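Local coordinates for ketosynthase (Streptomyces sp. MSC090213JE08, PDB 6KXD), which probably acts as the chain length factor that pairs with the ketosynthase of the highly reducing type II polyketide synthase producing ishigamide, at residues B[262-265]-B[266-269]; B[296-299]-B[300-303]. All blocks are in the same frame, centred on the assembly; numbering follows the deposited sequence.

Contact 1 (B[262-265]-B[266-269]); sequences DDDP and GAAV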
loop_
_atom_site.group_PDB
_atom_site.type_symbol
_atom_site.label_atom_id
_atom_site.label_comp_id
_atom_site.label_asym_id
_atom_site.label_seq_id
_atom_site.Cartn_x
_atom_site.Cartn_y
_atom_site.Cartn_z
ATOM N N ASP B 262 -2.739 -14.702 17.809
ATOM C CA ASP B 262 -2.995 -15.907 18.627
ATOM C C ASP B 262 -4.200 -16.665 18.091
ATOM O O ASP B 262 -4.717 -17.509 18.779
ATOM C CB ASP B 262 -3.206 -15.551 20.099
ATOM C CG ASP B 262 -1.925 -15.080 20.756
ATOM O OD1 ASP B 262 -0.837 -15.543 20.329
ATOM O OD2 ASP B 262 -2.022 -14.232 21.651
ATOM N N ASP B 263 -4.680 -16.290 16.900
ATOM C CA ASP B 263 -5.783 -16.989 16.277
ATOM C C ASP B 263 -6.977 -17.026 17.244
ATOM O O ASP B 263 -7.628 -18.066 17.429
ATOM C CB ASP B 263 -5.349 -18.397 15.849
ATOM C CG ASP B 263 -6.359 -19.130 14.982
ATOM O OD1 ASP B 263 -7.312 -18.488 14.503
ATOM O OD2 ASP B 263 -6.169 -20.337 14.780
ATOM N N ASP B 264 -7.248 -15.879 17.868
ATOM C CA ASP B 264 -8.449 -15.692 18.699
ATOM C C ASP B 264 -9.142 -14.410 18.221
ATOM O O ASP B 264 -8.949 -13.346 18.806
ATOM C CB ASP B 264 -8.081 -15.680 20.182
ATOM C CG ASP B 264 -9.299 -15.732 21.092
ATOM O OD1 ASP B 264 -10.437 -15.549 20.596
ATOM O OD2 ASP B 264 -9.110 -15.952 22.283
ATOM N N PRO B 265 -9.803 -14.455 17.049
ATOM C CA PRO B 265 -10.313 -13.248 16.404
ATOM C C PRO B 265 -11.352 -12.554 17.297
ATOM O O PRO B 265 -11.496 -11.338 17.282
ATOM C CB PRO B 265 -10.937 -13.764 15.097
ATOM C CG PRO B 265 -11.265 -15.225 15.369
ATOM C CD PRO B 265 -10.161 -15.670 16.296
ATOM N N GLY B 266 -12.079 -13.338 18.084
ATOM C CA GLY B 266 -13.014 -12.749 19.042
ATOM C C GLY B 266 -12.319 -11.826 20.033
ATOM O O GLY B 266 -12.766 -10.721 20.292
ATOM N N ALA B 267 -11.262 -12.341 20.642
ATOM C CA ALA B 267 -10.454 -11.660 21.625
ATOM C C ALA B 267 -9.777 -10.448 20.991
ATOM O O ALA B 267 -9.689 -9.420 21.595
ATOM C CB ALA B 267 -9.426 -12.588 22.208
ATOM N N ALA B 268 -9.345 -10.576 19.742
ATOM C CA ALA B 268 -8.683 -9.454 19.077
ATOM C C ALA B 268 -9.692 -8.350 18.759
ATOM O O ALA B 268 -9.355 -7.168 18.844
ATOM C CB ALA B 268 -8.011 -9.922 17.827
ATOM N N VAL B 269 -10.871 -8.749 18.287
ATOM C CA VAL B 269 -11.927 -7.788 17.989
ATOM C C VAL B 269 -12.308 -7.060 19.280
ATOM O O VAL B 269 -12.433 -5.868 19.299
ATOM C CB VAL B 269 -13.168 -8.452 17.396
ATOM C CG1 VAL B 269 -14.326 -7.480 17.337
ATOM C CG2 VAL B 269 -12.894 -9.061 16.018
#
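The chain enters helix 265-280 at Asp264, whose carbonyl O accepts from Ala268 N at 3.0 Å, while Pro265 O takes Val269 N at 2.8 Å one residue further on. The Asp264 side chain folds back over this first turn. Its CG stands anti to the backbone N (chi1 -170°), which swings the carboxylate round beside the main-chain carbonyl and brings Asp264 OD1 to 3.3 Å from Ala267 N. The bond is weak by its length but fairly straight, at 161°. Asp264 is therefore the N-cap of the helix, and Pro265, which has no N-H to offer, fills the first helical position, where none is needed. A carboxylate at this end would probably be favoured by the partial positive charge of the helix start. The cap also rests on carbon: the Ala267 methyl CB lies 3.3 Å from Asp264 CG and almost as near to both carboxylate oxygens. Deeper in, Val269 CG2 lies beside its own backbone N and is 3.0 Å from Pro265 O, so the carbonyl that receives the Val269 N-H is also lined by that methyl. Ahead of the cap, Asp260 OD1 accepts from Asp264 N, and Asp262 makes a salt bridge to Arg157 of the partner ketosynthase chain.

Contact 2 (B[296-299]-B[300-303]); sequences PTAA and GRAE. With EDO (1,2-ethanediol), chain D.
Thr297 is the N-cap of helix 298-310, and its hydroxyl OG1 receives the N-H of Gly300 at 3.1 Å with an angle of 156°. With chi1 at 65°, OG1 sits between the backbone N and the carbonyl carbon, the rotation that turns it toward the opening turn of the helix. Thr297 OG1 also shares a hydrogen bond of 2.9 Å with O1 of a 1,2-ethanediol, probably left from the crystallisation liquor, whose C1 lies against the Ala299 methyl. A valine in place of Thr297 would probably leave Gly300 N without its cap and the diol without this hydrogen-bonding partner. Behind the cap the regular helical bonds begin, with Arg301 N on Thr297 O, Ala302 N on Ala298 O and Glu303 N on Ala299 O. The Arg301 side chain bends at chi3 (-58°) and doubles back along the helix start, so that one face of its guanidinium lies over the first turn. Ala298 CA is 3.1 Å from Arg301 NH2, and Thr297 O sits above the same face, 3.2 Å from Arg301 NH1 but badly angled for a hydrogen bond; the group is laid on the backbone rather than bonded to it. Glu303, extended beyond CG, directs its carboxylate away to Cys293 N, which donates to OE2. Around this turn, Ala299 and Ala302 pack on Pro265 of helix 265-280, and Glu303 touches Val269 of that helix and Cys358 and Val360 of strand 354-360.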
loop_
_atom_site.group_PDB
_atom_site.type_symbol
_atom_site.label_atom_id
_atom_site.label_comp_id
_atom_site.label_asym_id
_atom_site.label_seq_id
_atom_site.Cartn_x
_atom_site.Cartn_y
_atom_site.Cartn_z
ATOM N N PRO B 296 -17.681 -14.283 5.979
ATOM C CA PRO B 296 -18.295 -15.615 6.081
ATOM C C PRO B 296 -17.248 -16.655 6.514
ATOM O O PRO B 296 -16.999 -17.629 5.813
ATOM C CB PRO B 296 -18.833 -15.794 4.650
ATOM C CG PRO B 296 -17.744 -15.174 3.816
ATOM C CD PRO B 296 -17.308 -13.943 4.594
ATOM N N THR B 297 -16.627 -16.409 7.672
ATOM C CA THR B 297 -15.471 -17.109 8.142
ATOM C C THR B 297 -15.645 -17.280 9.650
ATOM O O THR B 297 -16.534 -16.655 10.223
ATOM C CB THR B 297 -14.172 -16.375 7.799
ATOM O OG1 THR B 297 -14.166 -15.132 8.503
ATOM C CG2 THR B 297 -13.983 -16.167 6.308
ATOM N N ALA B 298 -14.789 -18.105 10.259
ATOM C CA ALA B 298 -14.807 -18.283 11.708
ATOM C C ALA B 298 -14.539 -16.927 12.363
ATOM O O ALA B 298 -15.114 -16.621 13.382
ATOM C CB ALA B 298 -13.779 -19.304 12.128
ATOM N N ALA B 299 -13.635 -16.158 11.761
ATOM C CA ALA B 299 -13.251 -14.884 12.292
ATOM C C ALA B 299 -14.448 -13.935 12.245
ATOM O O ALA B 299 -14.623 -13.147 13.132
ATOM C CB ALA B 299 -12.043 -14.352 11.575
ATOM N N GLY B 300 -15.219 -13.999 11.166
ATOM C CA GLY B 300 -16.428 -13.234 11.018
ATOM C C GLY B 300 -17.444 -13.572 12.083
ATOM O O GLY B 300 -18.144 -12.693 12.622
ATOM N N ARG B 301 -17.596 -14.874 12.358
ATOM C CA ARG B 301 -18.547 -15.300 13.351
ATOM C C ARG B 301 -18.093 -14.821 14.731
ATOM O O ARG B 301 -18.924 -14.415 15.500
ATOM C CB ARG B 301 -18.741 -16.818 13.310
ATOM C CG ARG B 301 -19.553 -17.265 12.102
ATOM C CD ARG B 301 -19.722 -18.779 11.966
ATOM N NE ARG B 301 -18.458 -19.507 11.874
ATOM C CZ ARG B 301 -17.780 -19.793 10.758
ATOM N NH1 ARG B 301 -18.151 -19.327 9.575
ATOM N NH2 ARG B 301 -16.711 -20.560 10.844
ATOM N N ALA B 302 -16.795 -14.925 15.005
ATOM C CA ALA B 302 -16.218 -14.543 16.234
ATOM C C ALA B 302 -16.396 -13.029 16.413
ATOM O O ALA B 302 -16.650 -12.551 17.508
ATOM C CB ALA B 302 -14.759 -14.938 16.272
ATOM N N GLU B 303 -16.231 -12.277 15.317
ATOM C CA GLU B 303 -16.384 -10.835 15.351
ATOM C C GLU B 303 -17.801 -10.470 15.762
ATOM O O GLU B 303 -17.981 -9.601 16.652
ATOM C CB GLU B 303 -16.067 -10.254 13.974
ATOM C CG GLU B 303 -16.450 -8.800 13.846
ATOM C CD GLU B 303 -16.460 -8.373 12.375
ATOM O OE1 GLU B 303 -16.733 -9.228 11.502
ATOM O OE2 GLU B 303 -16.126 -7.230 12.113
HETATM C C1 EDO D . -10.762 -14.884 8.443
HETATM O O1 EDO D . -11.661 -14.037 7.680
HETATM C C2 EDO D . -10.652 -16.367 8.066
HETATM O O2 EDO D . -10.742 -17.040 9.319
#

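Overall arrangement
Contacts 1 and 2 are the capped first turns of two neighbouring helices, 265-280 and 298-310, with centres about 10 Å apart on the same side of the chain's centre. They meet through the Pro265 ring, the Ala302 methyl and backbone atoms: Pro265 CG lies 3.6 Å from Ala302 CB and 3.7 Å from Ala299 CA, and Ala302 CB reaches Gly266 N. One turn on, Val269 CG2 and Glu303 CB are 4.0 Å apart, and both residues touch strand 354-360. The caps do not meet (Asp264 OD1 to Thr297 OG1 12.7 Å). The diol belongs to contact 2, its O2 remaining 6.3 Å from Pro265 CG. The loop opening contact 1 reaches the partner chain; no other protein chain touches contact 2.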